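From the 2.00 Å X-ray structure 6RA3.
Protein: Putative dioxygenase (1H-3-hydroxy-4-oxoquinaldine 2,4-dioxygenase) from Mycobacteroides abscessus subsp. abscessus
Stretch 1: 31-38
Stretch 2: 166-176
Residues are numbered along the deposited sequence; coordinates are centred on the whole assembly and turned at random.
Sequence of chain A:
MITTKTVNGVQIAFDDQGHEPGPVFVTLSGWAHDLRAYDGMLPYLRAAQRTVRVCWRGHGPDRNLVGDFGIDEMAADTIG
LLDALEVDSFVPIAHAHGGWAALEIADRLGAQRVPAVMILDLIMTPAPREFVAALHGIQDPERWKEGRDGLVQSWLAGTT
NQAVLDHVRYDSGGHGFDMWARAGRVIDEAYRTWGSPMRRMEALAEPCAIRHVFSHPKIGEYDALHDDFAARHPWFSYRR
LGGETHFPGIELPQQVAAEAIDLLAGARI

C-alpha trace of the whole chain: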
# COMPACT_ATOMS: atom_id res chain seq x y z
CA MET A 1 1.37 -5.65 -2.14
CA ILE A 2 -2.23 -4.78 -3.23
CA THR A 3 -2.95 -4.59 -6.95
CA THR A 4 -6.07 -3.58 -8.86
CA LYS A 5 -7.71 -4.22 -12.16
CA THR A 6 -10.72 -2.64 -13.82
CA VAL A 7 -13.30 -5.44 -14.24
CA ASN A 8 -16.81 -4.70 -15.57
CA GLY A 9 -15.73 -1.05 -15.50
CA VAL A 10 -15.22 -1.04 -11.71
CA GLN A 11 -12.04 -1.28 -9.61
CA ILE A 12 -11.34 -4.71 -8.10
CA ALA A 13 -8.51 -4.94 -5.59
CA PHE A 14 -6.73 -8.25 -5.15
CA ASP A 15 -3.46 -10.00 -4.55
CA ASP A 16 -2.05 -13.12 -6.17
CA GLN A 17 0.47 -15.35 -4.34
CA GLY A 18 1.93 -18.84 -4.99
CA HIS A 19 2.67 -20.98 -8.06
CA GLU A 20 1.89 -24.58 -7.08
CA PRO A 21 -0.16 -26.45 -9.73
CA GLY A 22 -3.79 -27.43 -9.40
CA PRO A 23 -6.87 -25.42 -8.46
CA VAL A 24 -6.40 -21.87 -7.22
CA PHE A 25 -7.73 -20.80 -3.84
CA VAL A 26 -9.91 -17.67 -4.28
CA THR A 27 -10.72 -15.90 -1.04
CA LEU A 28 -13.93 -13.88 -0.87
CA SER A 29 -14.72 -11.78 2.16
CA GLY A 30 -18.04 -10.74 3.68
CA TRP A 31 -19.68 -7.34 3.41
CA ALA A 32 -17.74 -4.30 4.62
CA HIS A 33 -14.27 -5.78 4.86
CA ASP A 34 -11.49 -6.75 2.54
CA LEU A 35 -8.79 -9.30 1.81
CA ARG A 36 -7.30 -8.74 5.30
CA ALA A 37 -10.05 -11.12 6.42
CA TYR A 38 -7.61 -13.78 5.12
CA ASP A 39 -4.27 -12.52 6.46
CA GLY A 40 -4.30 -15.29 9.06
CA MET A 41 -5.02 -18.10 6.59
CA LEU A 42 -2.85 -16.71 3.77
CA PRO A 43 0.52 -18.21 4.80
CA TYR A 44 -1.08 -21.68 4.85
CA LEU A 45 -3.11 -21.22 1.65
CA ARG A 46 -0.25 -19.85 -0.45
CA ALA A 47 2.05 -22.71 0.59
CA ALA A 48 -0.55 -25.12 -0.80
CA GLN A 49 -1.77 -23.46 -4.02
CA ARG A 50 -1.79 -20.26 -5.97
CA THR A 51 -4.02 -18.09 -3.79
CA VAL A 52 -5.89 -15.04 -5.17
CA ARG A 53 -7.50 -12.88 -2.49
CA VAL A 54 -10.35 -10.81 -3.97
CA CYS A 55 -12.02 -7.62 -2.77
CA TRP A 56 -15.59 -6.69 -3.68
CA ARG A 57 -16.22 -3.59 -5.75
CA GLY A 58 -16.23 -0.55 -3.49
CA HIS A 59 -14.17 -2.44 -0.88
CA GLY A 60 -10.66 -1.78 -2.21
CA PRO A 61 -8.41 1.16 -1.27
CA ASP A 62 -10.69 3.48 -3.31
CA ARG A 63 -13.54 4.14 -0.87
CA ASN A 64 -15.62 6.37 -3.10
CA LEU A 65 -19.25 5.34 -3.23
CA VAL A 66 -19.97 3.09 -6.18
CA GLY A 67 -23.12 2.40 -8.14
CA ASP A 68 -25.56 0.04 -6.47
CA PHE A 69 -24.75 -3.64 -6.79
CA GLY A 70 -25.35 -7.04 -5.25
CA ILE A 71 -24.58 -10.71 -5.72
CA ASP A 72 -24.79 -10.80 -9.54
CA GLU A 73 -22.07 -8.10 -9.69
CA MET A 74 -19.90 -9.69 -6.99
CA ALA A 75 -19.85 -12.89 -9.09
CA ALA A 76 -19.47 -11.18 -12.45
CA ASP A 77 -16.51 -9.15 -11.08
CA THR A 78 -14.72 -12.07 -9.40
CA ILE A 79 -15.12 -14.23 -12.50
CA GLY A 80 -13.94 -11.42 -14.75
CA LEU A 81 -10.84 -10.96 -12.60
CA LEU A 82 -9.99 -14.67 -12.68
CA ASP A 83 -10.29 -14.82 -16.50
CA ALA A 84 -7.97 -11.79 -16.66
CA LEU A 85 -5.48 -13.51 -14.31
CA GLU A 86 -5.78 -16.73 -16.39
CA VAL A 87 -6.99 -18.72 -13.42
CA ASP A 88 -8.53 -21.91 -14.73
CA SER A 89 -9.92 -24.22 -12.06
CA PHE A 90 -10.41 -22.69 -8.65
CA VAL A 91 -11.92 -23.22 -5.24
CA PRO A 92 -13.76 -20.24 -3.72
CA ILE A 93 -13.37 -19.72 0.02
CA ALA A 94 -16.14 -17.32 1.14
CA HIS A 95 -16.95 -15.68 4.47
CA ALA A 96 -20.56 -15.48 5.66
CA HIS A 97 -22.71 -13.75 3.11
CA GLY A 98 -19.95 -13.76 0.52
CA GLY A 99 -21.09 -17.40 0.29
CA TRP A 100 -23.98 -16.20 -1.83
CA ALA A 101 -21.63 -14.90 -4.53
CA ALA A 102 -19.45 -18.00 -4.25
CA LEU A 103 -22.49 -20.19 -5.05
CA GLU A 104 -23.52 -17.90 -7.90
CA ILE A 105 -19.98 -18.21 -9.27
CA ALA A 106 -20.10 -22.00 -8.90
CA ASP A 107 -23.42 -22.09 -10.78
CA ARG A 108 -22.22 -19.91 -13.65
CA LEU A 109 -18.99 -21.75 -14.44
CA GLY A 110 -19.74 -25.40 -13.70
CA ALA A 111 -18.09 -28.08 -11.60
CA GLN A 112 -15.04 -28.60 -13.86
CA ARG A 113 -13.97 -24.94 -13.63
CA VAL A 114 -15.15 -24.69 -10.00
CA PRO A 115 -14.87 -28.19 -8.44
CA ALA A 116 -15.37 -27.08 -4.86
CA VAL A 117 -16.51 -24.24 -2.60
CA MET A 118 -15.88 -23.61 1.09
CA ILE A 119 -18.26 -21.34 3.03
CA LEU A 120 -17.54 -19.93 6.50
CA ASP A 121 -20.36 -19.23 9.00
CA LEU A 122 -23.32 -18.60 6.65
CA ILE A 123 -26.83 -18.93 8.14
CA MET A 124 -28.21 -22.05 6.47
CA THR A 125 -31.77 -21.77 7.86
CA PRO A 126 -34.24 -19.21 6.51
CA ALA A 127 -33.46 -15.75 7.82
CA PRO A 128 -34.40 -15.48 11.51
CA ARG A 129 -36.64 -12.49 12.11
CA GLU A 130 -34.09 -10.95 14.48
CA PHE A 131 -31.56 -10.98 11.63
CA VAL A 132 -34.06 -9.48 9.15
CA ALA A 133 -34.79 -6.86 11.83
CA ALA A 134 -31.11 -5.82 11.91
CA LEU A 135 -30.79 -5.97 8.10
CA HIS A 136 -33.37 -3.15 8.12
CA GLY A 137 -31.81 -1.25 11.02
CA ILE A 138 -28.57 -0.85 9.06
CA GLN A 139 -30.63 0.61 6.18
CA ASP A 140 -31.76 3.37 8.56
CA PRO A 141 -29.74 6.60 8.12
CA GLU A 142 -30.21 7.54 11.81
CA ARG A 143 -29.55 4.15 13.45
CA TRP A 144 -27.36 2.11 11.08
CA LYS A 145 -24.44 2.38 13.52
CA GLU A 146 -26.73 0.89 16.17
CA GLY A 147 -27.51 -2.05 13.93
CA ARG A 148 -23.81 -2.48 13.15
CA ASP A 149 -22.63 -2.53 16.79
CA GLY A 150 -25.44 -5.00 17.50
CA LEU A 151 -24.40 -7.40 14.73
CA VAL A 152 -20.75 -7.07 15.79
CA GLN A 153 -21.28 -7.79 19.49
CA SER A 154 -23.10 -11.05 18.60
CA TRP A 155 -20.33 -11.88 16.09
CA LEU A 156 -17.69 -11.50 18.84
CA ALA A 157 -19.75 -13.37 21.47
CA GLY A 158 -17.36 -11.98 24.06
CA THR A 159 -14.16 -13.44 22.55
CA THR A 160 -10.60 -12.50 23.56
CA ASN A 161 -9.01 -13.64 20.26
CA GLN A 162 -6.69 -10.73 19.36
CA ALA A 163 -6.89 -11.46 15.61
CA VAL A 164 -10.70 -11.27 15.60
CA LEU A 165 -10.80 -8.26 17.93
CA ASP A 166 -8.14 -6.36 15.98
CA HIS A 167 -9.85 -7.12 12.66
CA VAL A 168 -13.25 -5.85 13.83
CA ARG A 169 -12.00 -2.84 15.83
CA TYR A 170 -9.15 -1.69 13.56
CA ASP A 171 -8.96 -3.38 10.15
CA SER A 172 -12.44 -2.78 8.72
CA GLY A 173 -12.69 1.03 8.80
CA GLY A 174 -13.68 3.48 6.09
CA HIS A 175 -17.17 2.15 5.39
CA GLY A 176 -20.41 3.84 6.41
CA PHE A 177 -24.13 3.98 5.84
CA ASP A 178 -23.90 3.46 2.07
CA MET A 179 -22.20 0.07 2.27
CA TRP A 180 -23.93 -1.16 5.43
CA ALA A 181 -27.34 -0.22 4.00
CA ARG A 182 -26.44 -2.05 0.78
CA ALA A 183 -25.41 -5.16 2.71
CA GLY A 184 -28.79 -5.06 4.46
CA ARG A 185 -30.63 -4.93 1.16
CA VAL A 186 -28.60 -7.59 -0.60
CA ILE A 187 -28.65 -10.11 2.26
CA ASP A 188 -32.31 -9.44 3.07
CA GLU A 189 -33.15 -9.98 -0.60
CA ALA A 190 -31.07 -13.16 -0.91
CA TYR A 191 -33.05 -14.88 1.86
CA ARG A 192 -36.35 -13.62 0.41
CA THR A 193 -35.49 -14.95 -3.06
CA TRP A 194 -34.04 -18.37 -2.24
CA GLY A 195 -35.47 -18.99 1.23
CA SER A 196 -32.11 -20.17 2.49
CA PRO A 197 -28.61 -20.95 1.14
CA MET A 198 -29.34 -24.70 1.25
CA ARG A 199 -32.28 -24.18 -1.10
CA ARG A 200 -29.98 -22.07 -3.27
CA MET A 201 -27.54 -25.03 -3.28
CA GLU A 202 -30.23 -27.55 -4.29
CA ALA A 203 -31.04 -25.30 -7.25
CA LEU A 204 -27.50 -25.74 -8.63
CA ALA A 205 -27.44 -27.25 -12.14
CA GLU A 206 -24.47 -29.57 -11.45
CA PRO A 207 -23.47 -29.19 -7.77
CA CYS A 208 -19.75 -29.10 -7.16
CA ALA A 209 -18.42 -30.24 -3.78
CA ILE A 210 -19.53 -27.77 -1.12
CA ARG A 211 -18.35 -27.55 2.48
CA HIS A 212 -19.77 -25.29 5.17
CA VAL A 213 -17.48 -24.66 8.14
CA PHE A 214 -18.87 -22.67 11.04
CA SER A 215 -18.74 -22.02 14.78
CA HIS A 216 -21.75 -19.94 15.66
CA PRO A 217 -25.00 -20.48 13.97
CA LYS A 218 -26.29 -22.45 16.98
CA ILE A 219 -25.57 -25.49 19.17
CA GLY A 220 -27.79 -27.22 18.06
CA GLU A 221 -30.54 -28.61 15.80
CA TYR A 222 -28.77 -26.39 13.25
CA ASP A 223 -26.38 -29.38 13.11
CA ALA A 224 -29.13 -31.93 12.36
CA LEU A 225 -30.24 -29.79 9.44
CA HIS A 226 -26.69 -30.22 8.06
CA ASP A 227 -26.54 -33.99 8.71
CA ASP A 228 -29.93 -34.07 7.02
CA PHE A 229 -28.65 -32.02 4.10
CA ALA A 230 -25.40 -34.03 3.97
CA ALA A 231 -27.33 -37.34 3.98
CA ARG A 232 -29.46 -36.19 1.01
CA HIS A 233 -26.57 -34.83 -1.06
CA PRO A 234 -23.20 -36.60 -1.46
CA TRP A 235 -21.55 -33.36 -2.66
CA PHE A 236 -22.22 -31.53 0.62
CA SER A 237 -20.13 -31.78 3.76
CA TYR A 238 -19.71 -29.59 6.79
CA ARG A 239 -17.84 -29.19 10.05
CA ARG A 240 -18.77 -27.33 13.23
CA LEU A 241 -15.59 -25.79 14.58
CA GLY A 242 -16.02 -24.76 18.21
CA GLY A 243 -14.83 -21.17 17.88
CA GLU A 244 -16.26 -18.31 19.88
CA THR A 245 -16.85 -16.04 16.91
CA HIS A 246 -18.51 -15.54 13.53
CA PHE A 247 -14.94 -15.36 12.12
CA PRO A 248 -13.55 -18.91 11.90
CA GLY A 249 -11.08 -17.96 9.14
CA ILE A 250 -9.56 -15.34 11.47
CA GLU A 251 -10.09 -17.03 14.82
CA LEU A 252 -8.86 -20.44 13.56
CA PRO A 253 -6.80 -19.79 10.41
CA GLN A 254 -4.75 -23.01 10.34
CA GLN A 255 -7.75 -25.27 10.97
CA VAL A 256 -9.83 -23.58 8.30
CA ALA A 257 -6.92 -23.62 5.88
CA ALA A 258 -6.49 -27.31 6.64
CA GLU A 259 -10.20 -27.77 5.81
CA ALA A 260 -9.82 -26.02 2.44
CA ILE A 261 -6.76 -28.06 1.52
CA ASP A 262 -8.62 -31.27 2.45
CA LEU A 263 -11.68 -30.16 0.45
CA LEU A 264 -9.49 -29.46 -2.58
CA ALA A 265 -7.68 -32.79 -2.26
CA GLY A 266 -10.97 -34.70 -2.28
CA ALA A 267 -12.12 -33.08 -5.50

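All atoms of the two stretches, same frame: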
# COMPACT_ATOMS: atom_id res chain seq x y z
N TRP A 31 -19.38 -8.73 3.73
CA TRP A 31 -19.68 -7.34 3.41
C TRP A 31 -18.91 -6.45 4.36
O TRP A 31 -18.78 -6.76 5.54
CB TRP A 31 -21.19 -7.03 3.53
CG TRP A 31 -21.95 -7.50 2.39
CD1 TRP A 31 -22.50 -8.72 2.25
CD2 TRP A 31 -22.25 -6.79 1.16
NE1 TRP A 31 -23.12 -8.82 1.05
CE2 TRP A 31 -22.99 -7.65 0.36
CE3 TRP A 31 -21.97 -5.50 0.69
CZ2 TRP A 31 -23.47 -7.28 -0.88
CZ3 TRP A 31 -22.42 -5.15 -0.55
CH2 TRP A 31 -23.18 -6.02 -1.32
N ALA A 32 -18.36 -5.35 3.83
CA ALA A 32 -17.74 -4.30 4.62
C ALA A 32 -16.36 -4.67 5.14
O ALA A 32 -15.92 -4.12 6.15
CB ALA A 32 -18.59 -3.87 5.83
N HIS A 33 -15.65 -5.58 4.50
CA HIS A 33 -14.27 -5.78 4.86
C HIS A 33 -13.59 -6.39 3.66
O HIS A 33 -14.23 -6.71 2.65
CB HIS A 33 -14.11 -6.59 6.17
CG HIS A 33 -14.61 -8.00 6.11
ND1 HIS A 33 -14.38 -8.90 7.12
CD2 HIS A 33 -15.33 -8.66 5.17
CE1 HIS A 33 -14.92 -10.06 6.82
NE2 HIS A 33 -15.52 -9.94 5.64
N ASP A 34 -12.26 -6.47 3.74
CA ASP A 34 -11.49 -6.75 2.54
C ASP A 34 -10.60 -7.97 2.70
O ASP A 34 -10.82 -8.80 3.59
CB ASP A 34 -10.68 -5.50 2.17
CG ASP A 34 -9.67 -5.11 3.23
OD1 ASP A 34 -9.54 -5.83 4.25
OD2 ASP A 34 -9.01 -4.06 3.06
N LEU A 35 -9.57 -8.08 1.87
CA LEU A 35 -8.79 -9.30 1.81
C LEU A 35 -7.99 -9.53 3.09
O LEU A 35 -7.57 -10.67 3.34
CB LEU A 35 -7.95 -9.27 0.54
CG LEU A 35 -7.13 -8.03 0.20
CD1 LEU A 35 -6.18 -7.71 1.35
CD2 LEU A 35 -6.38 -8.24 -1.12
N ARG A 36 -7.86 -8.53 3.96
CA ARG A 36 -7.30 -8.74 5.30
C ARG A 36 -8.10 -9.72 6.14
O ARG A 36 -7.62 -10.14 7.20
CB ARG A 36 -7.20 -7.43 6.08
CG ARG A 36 -6.47 -6.26 5.37
CD ARG A 36 -6.51 -4.96 6.21
NE ARG A 36 -5.79 -5.15 7.49
CZ ARG A 36 -4.55 -4.73 7.75
NH1 ARG A 36 -3.84 -4.06 6.85
NH2 ARG A 36 -4.01 -4.97 8.95
N ALA A 37 -9.33 -10.05 5.74
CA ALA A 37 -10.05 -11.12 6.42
C ALA A 37 -9.29 -12.44 6.32
O ALA A 37 -9.58 -13.37 7.09
CB ALA A 37 -11.46 -11.30 5.84
N TYR A 38 -8.33 -12.54 5.40
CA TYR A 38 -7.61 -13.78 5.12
C TYR A 38 -6.12 -13.66 5.38
O TYR A 38 -5.36 -14.55 5.00
CB TYR A 38 -7.87 -14.23 3.69
CG TYR A 38 -9.30 -14.68 3.51
CD1 TYR A 38 -9.67 -15.99 3.78
CD2 TYR A 38 -10.29 -13.79 3.12
CE1 TYR A 38 -10.97 -16.42 3.62
CE2 TYR A 38 -11.62 -14.21 2.96
CZ TYR A 38 -11.94 -15.53 3.22
OH TYR A 38 -13.24 -15.98 3.08
N ASP A 166 -8.85 -7.37 16.76
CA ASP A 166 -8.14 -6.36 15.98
C ASP A 166 -8.80 -6.15 14.62
O ASP A 166 -8.92 -5.01 14.15
CB ASP A 166 -6.67 -6.76 15.81
CG ASP A 166 -5.82 -6.40 17.03
OD1 ASP A 166 -6.34 -5.75 17.96
OD2 ASP A 166 -4.64 -6.76 17.05
N HIS A 167 -9.26 -7.23 13.98
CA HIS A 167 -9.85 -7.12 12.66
C HIS A 167 -11.15 -6.32 12.69
O HIS A 167 -11.42 -5.52 11.78
CB HIS A 167 -10.11 -8.51 12.11
CG HIS A 167 -10.83 -8.52 10.80
ND1 HIS A 167 -10.18 -8.36 9.59
CD2 HIS A 167 -12.13 -8.71 10.50
CE1 HIS A 167 -11.06 -8.42 8.62
NE2 HIS A 167 -12.25 -8.64 9.14
N VAL A 168 -11.97 -6.54 13.72
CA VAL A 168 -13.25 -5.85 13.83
C VAL A 168 -13.07 -4.40 14.27
O VAL A 168 -13.70 -3.49 13.71
CB VAL A 168 -14.16 -6.63 14.81
CG1 VAL A 168 -15.44 -5.86 15.07
CG2 VAL A 168 -14.47 -7.99 14.26
N ARG A 169 -12.20 -4.17 15.27
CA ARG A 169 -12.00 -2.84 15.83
C ARG A 169 -11.19 -1.93 14.90
O ARG A 169 -11.44 -0.72 14.84
CB ARG A 169 -11.28 -2.95 17.17
CG ARG A 169 -12.11 -3.60 18.29
CD ARG A 169 -11.41 -3.50 19.66
NE ARG A 169 -10.12 -4.20 19.66
CZ ARG A 169 -9.32 -4.33 20.72
NH1 ARG A 169 -9.66 -3.79 21.88
NH2 ARG A 169 -8.17 -4.99 20.61
N TYR A 170 -10.22 -2.49 14.17
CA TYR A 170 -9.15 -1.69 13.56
C TYR A 170 -8.99 -1.88 12.05
O TYR A 170 -8.48 -0.98 11.37
CB TYR A 170 -7.82 -2.03 14.24
CG TYR A 170 -7.78 -1.79 15.74
CD1 TYR A 170 -8.32 -0.65 16.30
CD2 TYR A 170 -7.15 -2.70 16.59
CE1 TYR A 170 -8.27 -0.42 17.65
CE2 TYR A 170 -7.10 -2.46 17.97
CZ TYR A 170 -7.67 -1.33 18.48
OH TYR A 170 -7.63 -1.05 19.83
N ASP A 171 -9.35 -3.04 11.51
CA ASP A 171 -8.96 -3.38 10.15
C ASP A 171 -10.12 -3.34 9.16
O ASP A 171 -9.96 -3.73 8.00
CB ASP A 171 -8.28 -4.75 10.11
CG ASP A 171 -7.05 -4.81 11.01
OD1 ASP A 171 -6.45 -3.75 11.29
OD2 ASP A 171 -6.67 -5.92 11.44
N SER A 172 -11.27 -2.84 9.58
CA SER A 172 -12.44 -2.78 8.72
C SER A 172 -13.05 -1.38 8.72
O SER A 172 -14.27 -1.22 8.65
CB SER A 172 -13.47 -3.83 9.14
OG SER A 172 -12.86 -5.11 9.33
N GLY A 173 -12.21 -0.34 8.78
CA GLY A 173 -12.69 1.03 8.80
C GLY A 173 -13.00 1.55 7.41
O GLY A 173 -12.85 0.85 6.40
N GLY A 174 -13.44 2.81 7.36
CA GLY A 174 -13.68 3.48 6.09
C GLY A 174 -14.91 3.07 5.32
O GLY A 174 -14.99 3.33 4.11
N HIS A 175 -15.88 2.43 5.97
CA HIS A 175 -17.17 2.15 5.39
C HIS A 175 -18.21 2.85 6.26
O HIS A 175 -17.94 3.19 7.41
CB HIS A 175 -17.44 0.65 5.31
CG HIS A 175 -16.67 -0.06 4.24
ND1 HIS A 175 -16.77 0.26 2.90
CD2 HIS A 175 -15.79 -1.08 4.32
CE1 HIS A 175 -15.97 -0.53 2.20
NE2 HIS A 175 -15.38 -1.36 3.04
N GLY A 176 -19.38 3.11 5.69
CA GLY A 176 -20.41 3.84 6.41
C GLY A 176 -21.79 3.38 6.02
O GLY A 176 -22.01 2.21 5.68
O HOH W 1 -11.01 -5.64 6.31
O HOH W 2 -7.42 -8.22 10.11

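The contact centres on a direct bond between two imidazoles: His33 ND1 lies 2.9 Å from His167 NE2, with a hydrogen-bond angle of 155°. Each nitrogen sits near the plane of the other ring, as in-plane lone pairs and N-H bonds require. Either could be the donor, but one must carry the proton while the other accepts. The rings meet rim to rim, their centroids 5.1 Å apart and planes at 64°, so this is not a stack.

Around this bond, the turn and 3-10 segment of 31-38 pack against the last part of a helix that enters 166-176 from earlier in the chain, and the loop that follows. The nearest CA pairs run from Ala37-His167 (7.4 Å) through His33-Ser172 (5.2 Å) to Ala32-His175 (6.5 Å), and 371 Å² is buried in total.

His167 also packs by its CE1 against Ala37 CA at 3.6 Å, while Ser172 OG donates to His167 O (2.9 Å), tying the loop back to the helix.

Two waters extend the polar contact. Water 1 donates to Asp34 OD1 (2.5 Å) and Asp171 O (2.8 Å); water 2 joins His167 ND1 (2.8 Å) to Asp171 OD2 (2.8 Å). Arg36 NH2 and Asp171 OD1, 3.6 Å apart, form a salt bridge of charges only, because the oxygen lies well out of the guanidinium plane.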